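Local coordinates for pesticidial crystal protein CRY2AA (Bacillus thuringiensis serovar kurstaki, PDB 1I5P) that promotes colloid-osmotic lysis by binding to midgut epithelial cells of dipteran and lepidopteran larvae, at residues 425-431 against 461-465; 332-336 against 407-411; 56-60 against 76-81. One frame throughout, in Å; residues are numbered along the deposited sequence.

Interaction 1 of 3, residues 425-431 against 461-465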
ATOM      1  N   ASN A 425       1.611  -1.734  11.764  1.00 13.25           N
ATOM      2  CA  ASN A 425       0.521  -2.193  12.611  1.00 12.49           C
ATOM      3  C   ASN A 425       0.522  -3.705  12.705  1.00 13.18           C
ATOM      4  O   ASN A 425       1.059  -4.396  11.837  1.00 12.21           O
ATOM      5  CB  ASN A 425      -0.841  -1.705  12.095  1.00 11.24           C
ATOM      6  CG  ASN A 425      -1.927  -1.766  13.169  1.00 12.22           C
ATOM      7  OD1 ASN A 425      -1.633  -1.891  14.354  1.00 11.48           O
ATOM      8  ND2 ASN A 425      -3.183  -1.663  12.756  1.00 14.19           N
ATOM      9  N   ILE A 426      -0.061  -4.216  13.783  1.00 12.62           N
ATOM     10  CA  ILE A 426      -0.164  -5.650  13.995  1.00 14.41           C
ATOM     11  C   ILE A 426      -1.602  -5.940  14.393  1.00 15.56           C
ATOM     12  O   ILE A 426      -2.244  -5.144  15.078  1.00 15.00           O
ATOM     13  CB  ILE A 426       0.778  -6.137  15.117  1.00 15.81           C
ATOM     14  CG1 ILE A 426       2.238  -5.974  14.674  1.00 14.70           C
ATOM     15  CG2 ILE A 426       0.491  -7.596  15.448  1.00 14.33           C
ATOM     16  CD1 ILE A 426       3.252  -6.260  15.765  1.00 15.85           C
ATOM     17  N   SER A 427      -2.115  -7.073  13.937  1.00 14.90           N
ATOM     18  CA  SER A 427      -3.467  -7.468  14.271  1.00 14.00           C
ATOM     19  C   SER A 427      -3.442  -8.976  14.409  1.00 14.01           C
ATOM     20  O   SER A 427      -2.386  -9.564  14.625  1.00 13.47           O
ATOM     21  CB  SER A 427      -4.437  -7.043  13.167  1.00 15.53           C
ATOM     22  OG  SER A 427      -5.783  -7.185  13.586  1.00 16.22           O
ATOM     23  N   GLY A 428      -4.597  -9.606  14.281  1.00 14.97           N
ATOM     24  CA  GLY A 428      -4.644 -11.048  14.402  1.00 14.64           C
ATOM     25  C   GLY A 428      -6.066 -11.554  14.443  1.00 15.51           C
ATOM     26  O   GLY A 428      -7.015 -10.769  14.512  1.00 13.04           O
ATOM     27  N   VAL A 429      -6.210 -12.872  14.386  1.00 14.69           N
ATOM     28  CA  VAL A 429      -7.523 -13.494  14.430  1.00 15.12           C
ATOM     29  C   VAL A 429      -7.477 -14.741  15.299  1.00 15.03           C
ATOM     30  O   VAL A 429      -6.414 -15.335  15.497  1.00 11.77           O
ATOM     31  CB  VAL A 429      -8.017 -13.897  13.018  1.00 14.99           C
ATOM     32  CG1 VAL A 429      -8.149 -12.665  12.141  1.00 12.74           C
ATOM     33  CG2 VAL A 429      -7.056 -14.895  12.387  1.00 10.87           C
ATOM     34  N   PRO A 430      -8.627 -15.132  15.866  1.00 15.89           N
ATOM     35  CA  PRO A 430      -8.662 -16.334  16.704  1.00 17.40           C
ATOM     36  C   PRO A 430      -8.798 -17.532  15.757  1.00 17.39           C
ATOM     37  O   PRO A 430      -8.957 -17.347  14.548  1.00 19.31           O
ATOM     38  CB  PRO A 430      -9.919 -16.122  17.537  1.00 17.48           C
ATOM     39  CG  PRO A 430     -10.828 -15.472  16.547  1.00 18.90           C
ATOM     40  CD  PRO A 430      -9.909 -14.411  15.948  1.00 16.22           C
ATOM     41  N   LEU A 431      -8.760 -18.748  16.293  1.00 18.30           N
ATOM     42  CA  LEU A 431      -8.884 -19.932  15.447  1.00 17.37           C
ATOM     43  C   LEU A 431     -10.139 -19.852  14.582  1.00 17.24           C
ATOM     44  O   LEU A 431     -10.110 -20.166  13.392  1.00 18.22           O
ATOM     45  CB  LEU A 431      -8.923 -21.206  16.296  1.00 16.99           C
ATOM     46  CG  LEU A 431      -9.041 -22.523  15.512  1.00 19.44           C
ATOM     47  CD1 LEU A 431      -7.844 -22.685  14.586  1.00 17.96           C
ATOM     48  CD2 LEU A 431      -9.129 -23.696  16.484  1.00 17.81           C
ATOM     49  N   ARG A 461      -6.973 -19.537  20.579  1.00 24.01           N
ATOM     50  CA  ARG A 461      -5.723 -19.253  19.896  1.00 22.98           C
ATOM     51  C   ARG A 461      -5.734 -17.869  19.264  1.00 21.41           C
ATOM     52  O   ARG A 461      -6.786 -17.337  18.919  1.00 19.86           O
ATOM     53  CB  ARG A 461      -5.476 -20.297  18.803  1.00 22.04           C
ATOM     54  CG  ARG A 461      -5.202 -21.708  19.314  1.00 23.09           C
ATOM     55  CD  ARG A 461      -3.801 -21.825  19.871  1.00 21.50           C
ATOM     56  NE  ARG A 461      -3.445 -23.203  20.200  1.00 25.72           N
ATOM     57  CZ  ARG A 461      -3.853 -23.852  21.283  1.00 23.95           C
ATOM     58  NH1 ARG A 461      -4.641 -23.255  22.167  1.00 24.12           N
ATOM     59  NH2 ARG A 461      -3.463 -25.102  21.486  1.00 26.81           N
ATOM     60  N   ALA A 462      -4.546 -17.291  19.125  1.00 21.65           N
ATOM     61  CA  ALA A 462      -4.390 -15.984  18.509  1.00 20.11           C
ATOM     62  C   ALA A 462      -3.361 -16.120  17.394  1.00 18.48           C
ATOM     63  O   ALA A 462      -2.233 -16.533  17.639  1.00 19.34           O
ATOM     64  CB  ALA A 462      -3.915 -14.964  19.538  1.00 18.94           C
ATOM     65  N   TYR A 463      -3.766 -15.792  16.172  1.00 16.80           N
ATOM     66  CA  TYR A 463      -2.875 -15.852  15.021  1.00 13.81           C
ATOM     67  C   TYR A 463      -2.726 -14.426  14.508  1.00 13.25           C
ATOM     68  O   TYR A 463      -3.668 -13.844  13.975  1.00 12.66           O
ATOM     69  CB  TYR A 463      -3.462 -16.774  13.951  1.00 14.85           C
ATOM     70  CG  TYR A 463      -3.643 -18.192  14.450  1.00 13.21           C
ATOM     71  CD1 TYR A 463      -4.910 -18.694  14.759  1.00 14.50           C
ATOM     72  CD2 TYR A 463      -2.539 -19.021  14.646  1.00 14.72           C
ATOM     73  CE1 TYR A 463      -5.069 -19.997  15.254  1.00 16.34           C
ATOM     74  CE2 TYR A 463      -2.683 -20.317  15.139  1.00 14.48           C
ATOM     75  CZ  TYR A 463      -3.947 -20.801  15.439  1.00 16.66           C
ATOM     76  OH  TYR A 463      -4.064 -22.087  15.923  1.00 16.69           O
ATOM     77  N   LEU A 464      -1.532 -13.872  14.680  1.00 13.54           N
ATOM     78  CA  LEU A 464      -1.250 -12.494  14.308  1.00 14.65           C
ATOM     79  C   LEU A 464      -1.062 -12.206  12.829  1.00 15.37           C
ATOM     80  O   LEU A 464      -0.672 -13.074  12.041  1.00 14.59           O
ATOM     81  CB  LEU A 464      -0.031 -11.993  15.084  1.00 14.06           C
ATOM     82  CG  LEU A 464      -0.104 -12.273  16.587  1.00 17.13           C
ATOM     83  CD1 LEU A 464       1.081 -11.637  17.286  1.00 13.16           C
ATOM     84  CD2 LEU A 464      -1.414 -11.736  17.151  1.00 15.57           C
ATOM     85  N   VAL A 465      -1.348 -10.957  12.481  1.00 13.83           N
ATOM     86  CA  VAL A 465      -1.247 -10.450  11.125  1.00 13.88           C
ATOM     87  C   VAL A 465      -0.365  -9.206  11.157  1.00 15.97           C
ATOM     88  O   VAL A 465      -0.607  -8.288  11.945  1.00 15.68           O
ATOM     89  CB  VAL A 465      -2.649 -10.056  10.594  1.00 16.36           C
ATOM     90  CG1 VAL A 465      -2.533  -9.315   9.261  1.00 15.83           C
ATOM     91  CG2 VAL A 465      -3.522 -11.303  10.461  1.00 13.77           C
TER
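The Y463 ring lies beside L431, with its edge toward the backbone of P430 and L431; Y463 CE1 is 3.9 Å from L431 CD1. The contact joins two neighbouring strands of a three-stranded antiparallel sheet in the beta-prism middle domain. Strand 462-469 is central in this sheet and strand 422-430 is at its border. The two short segments run at 147° to each other.

Four backbone hydrogen bonds set the register. S427 and V465 form one hydrogen-bonded pair: S427 N to V465 O and V465 N to S427 O are both 2.8 Å. V429 and Y463 form the next: V429 N to Y463 O and Y463 N to V429 O are also 2.8 Å. Between them is the non-hydrogen-bonded pair of G428 and L464. Their CA atoms are only 3.7 Å apart. A CB on G428 would clash with Y463 O and L464 CD2, so this close approach depends on the missing side chain.

S427, V429, Y463 and V465 share one face of the sheet. F300 of helix 293-300 packs against S427, V429 and V465 there. I426 and L464 meet through I426 CG2 and L464 CB at 4.4 Å, and both touch I311. The Y463 hydroxyl is hydrogen-bonded to Q283. Near the 461 end, a CA-H...O contact puts P430 CA 3.1 Å from R461 O.

Interaction 2 of 3, residues 332-336 against 407-411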
ATOM      1  N   THR A 332       2.958 -28.742  22.776  1.00 34.97           N
ATOM      2  CA  THR A 332       2.252 -27.730  22.010  1.00 33.99           C
ATOM      3  C   THR A 332       2.593 -26.325  22.507  1.00 32.01           C
ATOM      4  O   THR A 332       2.276 -25.963  23.641  1.00 33.02           O
ATOM      5  CB  THR A 332       0.721 -27.943  22.086  1.00 34.21           C
ATOM      6  OG1 THR A 332       0.049 -26.865  21.424  1.00 36.81           O
ATOM      7  CG2 THR A 332       0.262 -28.004  23.529  1.00 37.53           C
ATOM      8  N   HIS A 333       3.262 -25.554  21.654  1.00 29.89           N
ATOM      9  CA  HIS A 333       3.641 -24.176  21.965  1.00 26.82           C
ATOM     10  C   HIS A 333       2.600 -23.293  21.292  1.00 24.69           C
ATOM     11  O   HIS A 333       2.565 -23.177  20.067  1.00 22.80           O
ATOM     12  CB  HIS A 333       5.025 -23.862  21.406  1.00 26.90           C
ATOM     13  CG  HIS A 333       6.101 -24.764  21.921  1.00 27.86           C
ATOM     14  ND1 HIS A 333       6.503 -24.765  23.238  1.00 27.58           N
ATOM     15  CD2 HIS A 333       6.850 -25.703  21.297  1.00 27.39           C
ATOM     16  CE1 HIS A 333       7.455 -25.666  23.405  1.00 27.44           C
ATOM     17  NE2 HIS A 333       7.684 -26.249  22.242  1.00 29.86           N
ATOM     18  N   SER A 334       1.749 -22.671  22.100  1.00 22.64           N
ATOM     19  CA  SER A 334       0.683 -21.845  21.562  1.00 22.36           C
ATOM     20  C   SER A 334       0.579 -20.433  22.122  1.00 22.11           C
ATOM     21  O   SER A 334       1.092 -20.132  23.201  1.00 20.25           O
ATOM     22  CB  SER A 334      -0.649 -22.547  21.796  1.00 24.05           C
ATOM     23  OG  SER A 334      -0.865 -22.735  23.186  1.00 21.80           O
ATOM     24  N   LEU A 335      -0.087 -19.576  21.351  1.00 20.40           N
ATOM     25  CA  LEU A 335      -0.361 -18.196  21.732  1.00 19.86           C
ATOM     26  C   LEU A 335      -1.876 -18.212  21.842  1.00 20.19           C
ATOM     27  O   LEU A 335      -2.587 -18.278  20.834  1.00 20.10           O
ATOM     28  CB  LEU A 335       0.074 -17.205  20.648  1.00 17.20           C
ATOM     29  CG  LEU A 335      -0.333 -15.751  20.927  1.00 17.45           C
ATOM     30  CD1 LEU A 335       0.314 -15.264  22.215  1.00 13.70           C
ATOM     31  CD2 LEU A 335       0.069 -14.863  19.755  1.00 15.16           C
ATOM     32  N   ASN A 336      -2.361 -18.175  23.075  1.00 20.27           N
ATOM     33  CA  ASN A 336      -3.784 -18.249  23.350  1.00 20.84           C
ATOM     34  C   ASN A 336      -4.531 -16.928  23.360  1.00 20.88           C
ATOM     35  O   ASN A 336      -5.746 -16.896  23.156  1.00 18.37           O
ATOM     36  CB  ASN A 336      -3.984 -18.961  24.691  1.00 23.21           C
ATOM     37  CG  ASN A 336      -3.552 -20.421  24.651  1.00 26.07           C
ATOM     38  OD1 ASN A 336      -2.470 -20.752  24.162  1.00 27.61           O
ATOM     39  ND2 ASN A 336      -4.399 -21.299  25.174  1.00 24.72           N
ATOM     40  N   GLY A 407       8.690 -12.048  20.548  1.00 23.67           N
ATOM     41  CA  GLY A 407       7.436 -12.659  20.156  1.00 23.02           C
ATOM     42  C   GLY A 407       7.115 -13.841  21.048  1.00 21.25           C
ATOM     43  O   GLY A 407       7.753 -14.034  22.080  1.00 20.83           O
ATOM     44  N   ALA A 408       6.129 -14.639  20.654  1.00 20.13           N
ATOM     45  CA  ALA A 408       5.734 -15.786  21.455  1.00 20.18           C
ATOM     46  C   ALA A 408       6.776 -16.895  21.431  1.00 20.44           C
ATOM     47  O   ALA A 408       7.189 -17.386  22.480  1.00 20.15           O
ATOM     48  CB  ALA A 408       4.388 -16.318  20.980  1.00 18.13           C
ATOM     49  N   PHE A 409       7.211 -17.287  20.238  1.00 20.29           N
ATOM     50  CA  PHE A 409       8.185 -18.362  20.125  1.00 20.17           C
ATOM     51  C   PHE A 409       9.239 -18.119  19.060  1.00 21.68           C
ATOM     52  O   PHE A 409       9.109 -17.222  18.230  1.00 22.45           O
ATOM     53  CB  PHE A 409       7.476 -19.685  19.834  1.00 21.02           C
ATOM     54  CG  PHE A 409       6.417 -20.037  20.835  1.00 20.86           C
ATOM     55  CD1 PHE A 409       5.082 -19.742  20.589  1.00 20.30           C
ATOM     56  CD2 PHE A 409       6.760 -20.635  22.043  1.00 21.02           C
ATOM     57  CE1 PHE A 409       4.096 -20.042  21.533  1.00 21.20           C
ATOM     58  CE2 PHE A 409       5.788 -20.937  22.993  1.00 21.36           C
ATOM     59  CZ  PHE A 409       4.453 -20.637  22.736  1.00 21.25           C
ATOM     60  N   SER A 410      10.277 -18.949  19.089  1.00 22.83           N
ATOM     61  CA  SER A 410      11.382 -18.858  18.149  1.00 23.62           C
ATOM     62  C   SER A 410      10.923 -18.712  16.708  1.00 22.32           C
ATOM     63  O   SER A 410       9.916 -19.289  16.299  1.00 24.73           O
ATOM     64  CB  SER A 410      12.269 -20.092  18.278  1.00 24.25           C
ATOM     65  OG  SER A 410      12.801 -20.186  19.589  1.00 28.82           O
ATOM     66  N   ALA A 411      11.680 -17.936  15.940  1.00 21.97           N
ATOM     67  CA  ALA A 411      11.369 -17.698  14.536  1.00 23.47           C
ATOM     68  C   ALA A 411      11.712 -18.891  13.656  1.00 23.25           C
ATOM     69  O   ALA A 411      12.720 -19.567  13.866  1.00 23.69           O
ATOM     70  CB  ALA A 411      12.114 -16.469  14.038  1.00 21.14           C
TER
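F409 supplies most of the loop's side of this contact. Its m rotamer, with chi2 at 97°, carries the ring from the loop up to strand 329-342. There one ring face receives the CB of H333 in a CH-pi contact. H333 CB is 3.6 Å from the F409 ring centroid and 18° off the ring normal. H333 is also an m rotamer, but its imidazole turns away from the loop, and ND1 is hydrogen-bonded to S317 OG. The two rings meet obliquely, with centroids 5.3 Å apart and planes at 52°. The edge of the F409 ring meets the strand backbone, with F409 CZ 3.4 Å from S334 O.

No hydrogen bond crosses between the segments. In the beta-prism middle domain, the loop that follows strand 405-407 of one sheet packs here on a strand of another. F409 also touches R315 and S317 of the adjacent strand 308-321. A408 O is hydrogen-bonded to R315 NH1, a polar tie from the loop to that strand.

The side chain of S334 starts away from the loop. Its p rotamer lets OG donate to N336 OD1 at 2.7 Å. L335 takes chi1 t and chi2 p. This conformation places L335 CD1 4.4 Å from A408 CB, and F360 touches both side chains.

Interaction 3 of 3, residues 56-60 against 76-81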
ATOM      1  N   THR A  56      10.921  -2.349  -8.155  1.00 13.61           N
ATOM      2  CA  THR A  56      11.814  -1.327  -8.681  1.00 14.95           C
ATOM      3  C   THR A  56      11.029  -0.305  -9.499  1.00 13.84           C
ATOM      4  O   THR A  56      11.201   0.905  -9.328  1.00 14.80           O
ATOM      5  CB  THR A  56      12.904  -1.938  -9.588  1.00 13.52           C
ATOM      6  OG1 THR A  56      13.634  -2.934  -8.861  1.00 17.50           O
ATOM      7  CG2 THR A  56      13.876  -0.859 -10.049  1.00 14.72           C
ATOM      8  N   VAL A  57      10.165  -0.790 -10.384  1.00 11.65           N
ATOM      9  CA  VAL A  57       9.375   0.100 -11.228  1.00 12.80           C
ATOM     10  C   VAL A  57       8.474   1.018 -10.408  1.00 13.44           C
ATOM     11  O   VAL A  57       8.420   2.222 -10.655  1.00 14.91           O
ATOM     12  CB  VAL A  57       8.500  -0.691 -12.227  1.00 13.97           C
ATOM     13  CG1 VAL A  57       7.621   0.269 -13.024  1.00 11.49           C
ATOM     14  CG2 VAL A  57       9.385  -1.493 -13.172  1.00 11.80           C
ATOM     15  N   SER A  58       7.772   0.456  -9.432  1.00 11.26           N
ATOM     16  CA  SER A  58       6.891   1.272  -8.612  1.00 12.89           C
ATOM     17  C   SER A  58       7.707   2.317  -7.851  1.00 11.07           C
ATOM     18  O   SER A  58       7.322   3.484  -7.785  1.00  8.89           O
ATOM     19  CB  SER A  58       6.089   0.388  -7.649  1.00 12.55           C
ATOM     20  OG  SER A  58       6.942  -0.447  -6.894  1.00 22.83           O
ATOM     21  N   SER A  59       8.838   1.903  -7.289  1.00 12.09           N
ATOM     22  CA  SER A  59       9.698   2.823  -6.551  1.00 11.77           C
ATOM     23  C   SER A  59      10.147   3.938  -7.496  1.00 11.72           C
ATOM     24  O   SER A  59      10.167   5.118  -7.135  1.00  8.43           O
ATOM     25  CB  SER A  59      10.917   2.079  -6.007  1.00 10.90           C
ATOM     26  OG  SER A  59      10.523   1.088  -5.076  1.00 13.28           O
ATOM     27  N   PHE A  60      10.493   3.537  -8.714  1.00 11.04           N
ATOM     28  CA  PHE A  60      10.926   4.457  -9.757  1.00 11.42           C
ATOM     29  C   PHE A  60       9.836   5.484 -10.081  1.00 11.66           C
ATOM     30  O   PHE A  60      10.096   6.688 -10.144  1.00 10.34           O
ATOM     31  CB  PHE A  60      11.284   3.652 -11.011  1.00 11.25           C
ATOM     32  CG  PHE A  60      11.407   4.480 -12.261  1.00 11.14           C
ATOM     33  CD1 PHE A  60      12.548   5.243 -12.499  1.00  9.85           C
ATOM     34  CD2 PHE A  60      10.388   4.476 -13.212  1.00 10.22           C
ATOM     35  CE1 PHE A  60      12.679   5.987 -13.666  1.00 12.86           C
ATOM     36  CE2 PHE A  60      10.507   5.219 -14.386  1.00 11.94           C
ATOM     37  CZ  PHE A  60      11.660   5.978 -14.614  1.00 12.61           C
ATOM     38  N   GLU A  76      13.872   6.043 -19.124  1.00 17.87           N
ATOM     39  CA  GLU A  76      14.445   5.293 -18.018  1.00 16.64           C
ATOM     40  C   GLU A  76      13.565   4.101 -17.664  1.00 15.04           C
ATOM     41  O   GLU A  76      14.068   3.041 -17.305  1.00 15.95           O
ATOM     42  CB  GLU A  76      14.648   6.210 -16.808  1.00 17.77           C
ATOM     43  CG  GLU A  76      15.782   7.210 -17.015  1.00 21.48           C
ATOM     44  CD  GLU A  76      15.845   8.287 -15.947  1.00 24.08           C
ATOM     45  OE1 GLU A  76      16.665   9.218 -16.090  1.00 28.58           O
ATOM     46  OE2 GLU A  76      15.078   8.206 -14.968  1.00 25.36           O
ATOM     47  N   LEU A  77      12.252   4.266 -17.781  1.00 14.04           N
ATOM     48  CA  LEU A  77      11.346   3.167 -17.480  1.00 15.03           C
ATOM     49  C   LEU A  77      11.682   1.971 -18.364  1.00 14.54           C
ATOM     50  O   LEU A  77      11.793   0.841 -17.886  1.00 14.98           O
ATOM     51  CB  LEU A  77       9.896   3.577 -17.719  1.00 11.76           C
ATOM     52  CG  LEU A  77       8.894   2.421 -17.641  1.00 13.68           C
ATOM     53  CD1 LEU A  77       8.965   1.751 -16.271  1.00 13.22           C
ATOM     54  CD2 LEU A  77       7.497   2.951 -17.912  1.00 10.45           C
ATOM     55  N   TRP A  78      11.838   2.239 -19.658  1.00 16.60           N
ATOM     56  CA  TRP A  78      12.169   1.213 -20.644  1.00 16.79           C
ATOM     57  C   TRP A  78      13.431   0.469 -20.220  1.00 15.98           C
ATOM     58  O   TRP A  78      13.521  -0.755 -20.351  1.00 15.13           O
ATOM     59  CB  TRP A  78      12.397   1.862 -22.017  1.00 18.53           C
ATOM     60  CG  TRP A  78      12.751   0.902 -23.117  1.00 20.26           C
ATOM     61  CD1 TRP A  78      11.886   0.258 -23.955  1.00 21.90           C
ATOM     62  CD2 TRP A  78      14.066   0.482 -23.503  1.00 22.58           C
ATOM     63  NE1 TRP A  78      12.578  -0.530 -24.841  1.00 22.21           N
ATOM     64  CE2 TRP A  78      13.918  -0.413 -24.585  1.00 22.56           C
ATOM     65  CE3 TRP A  78      15.357   0.776 -23.040  1.00 23.34           C
ATOM     66  CZ2 TRP A  78      15.012  -1.017 -25.214  1.00 22.96           C
ATOM     67  CZ3 TRP A  78      16.445   0.175 -23.665  1.00 23.79           C
ATOM     68  CH2 TRP A  78      16.263  -0.713 -24.742  1.00 22.74           C
ATOM     69  N   GLY A  79      14.400   1.219 -19.701  1.00 16.39           N
ATOM     70  CA  GLY A  79      15.662   0.633 -19.272  1.00 15.50           C
ATOM     71  C   GLY A  79      15.561  -0.273 -18.059  1.00 15.19           C
ATOM     72  O   GLY A  79      16.462  -1.065 -17.797  1.00 15.10           O
ATOM     73  N   ILE A  80      14.470  -0.153 -17.312  1.00 14.69           N
ATOM     74  CA  ILE A  80      14.260  -0.973 -16.126  1.00 14.06           C
ATOM     75  C   ILE A  80      13.439  -2.222 -16.442  1.00 15.98           C
ATOM     76  O   ILE A  80      13.827  -3.346 -16.096  1.00 14.59           O
ATOM     77  CB  ILE A  80      13.512  -0.182 -15.032  1.00 16.11           C
ATOM     78  CG1 ILE A  80      14.395   0.962 -14.519  1.00 16.38           C
ATOM     79  CG2 ILE A  80      13.106  -1.120 -13.894  1.00 13.27           C
ATOM     80  CD1 ILE A  80      13.676   1.918 -13.576  1.00 17.12           C
ATOM     81  N   ILE A  81      12.300  -2.015 -17.101  1.00 15.30           N
ATOM     82  CA  ILE A  81      11.397  -3.110 -17.440  1.00 17.86           C
ATOM     83  C   ILE A  81      11.875  -3.938 -18.640  1.00 17.45           C
ATOM     84  O   ILE A  81      11.491  -5.094 -18.792  1.00 14.87           O
ATOM     85  CB  ILE A  81       9.962  -2.570 -17.687  1.00 18.18           C
ATOM     86  CG1 ILE A  81       8.957  -3.720 -17.639  1.00 21.61           C
ATOM     87  CG2 ILE A  81       9.895  -1.849 -19.024  1.00 19.94           C
ATOM     88  CD1 ILE A  81       8.976  -4.493 -16.330  1.00 20.99           C
TER
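E76 opens the second segment of an antiparallel helix pair in the N-terminal helical bundle. Helices 53-65 and 74-81 follow one another in the chain. Their short segments run at 164°, with axes 10.4 Å apart at closest approach. The E76 side chain reaches the edge of the F60 ring, where E76 OE2 is 3.5 Å from F60 CE1. The same carboxylate forms a salt bridge with K64, one turn further along the first helix. This charge pair thus links the same two helices.

L77 comes next and meets two side chains. L77 CB is 3.8 Å from F60 CE2, and L77 CD1 is 3.8 Å from V57 CG1. L77 also touches S186 of helix 170-193, the central helix of the bundle by comparison with other three-domain Cry toxins.

The next contacting residue along the chain is I80, whose CA-to-CB bond points toward the partner helix. I80 CD1 sits over one face of the F60 ring, 4.0 Å from the centroid, in a CH-pi contact. I80 CG2 is 3.9 Å from T56 CG2 and 3.8 Å from V57 CG2. I80 thus fits among T56, V57 and F60, and its CA is 7.0 Å from that of V57. L31 of helix 31-44 packs on both F60 and I80.

I81 is more marginal. It touches Q179 of helix 170-193, as V57 does. Across the pair, I81 CD1 lies 4.4 Å from V57 CG2.

From the N terminus, interaction 3 comes first. It closes a short helical hairpin, with 15 residues between its segments, inside the helical bundle. Interaction 2 follows in the middle domain. It closes a loop of 70 residues, rich in strand, and joins strand 329-342 to the loop after strand 405-407. Interaction 1 then closes a loop of 29 residues between two strands of one sheet. The three loops run in series; none nests or crosses. Interactions 1 and 2 touch through a probable hydrogen bond, A462 N to L335 O at 2.8 Å. Interaction 3 is remote, its centre about 36 Å from that of interaction 1 and 41 Å from that of interaction 2.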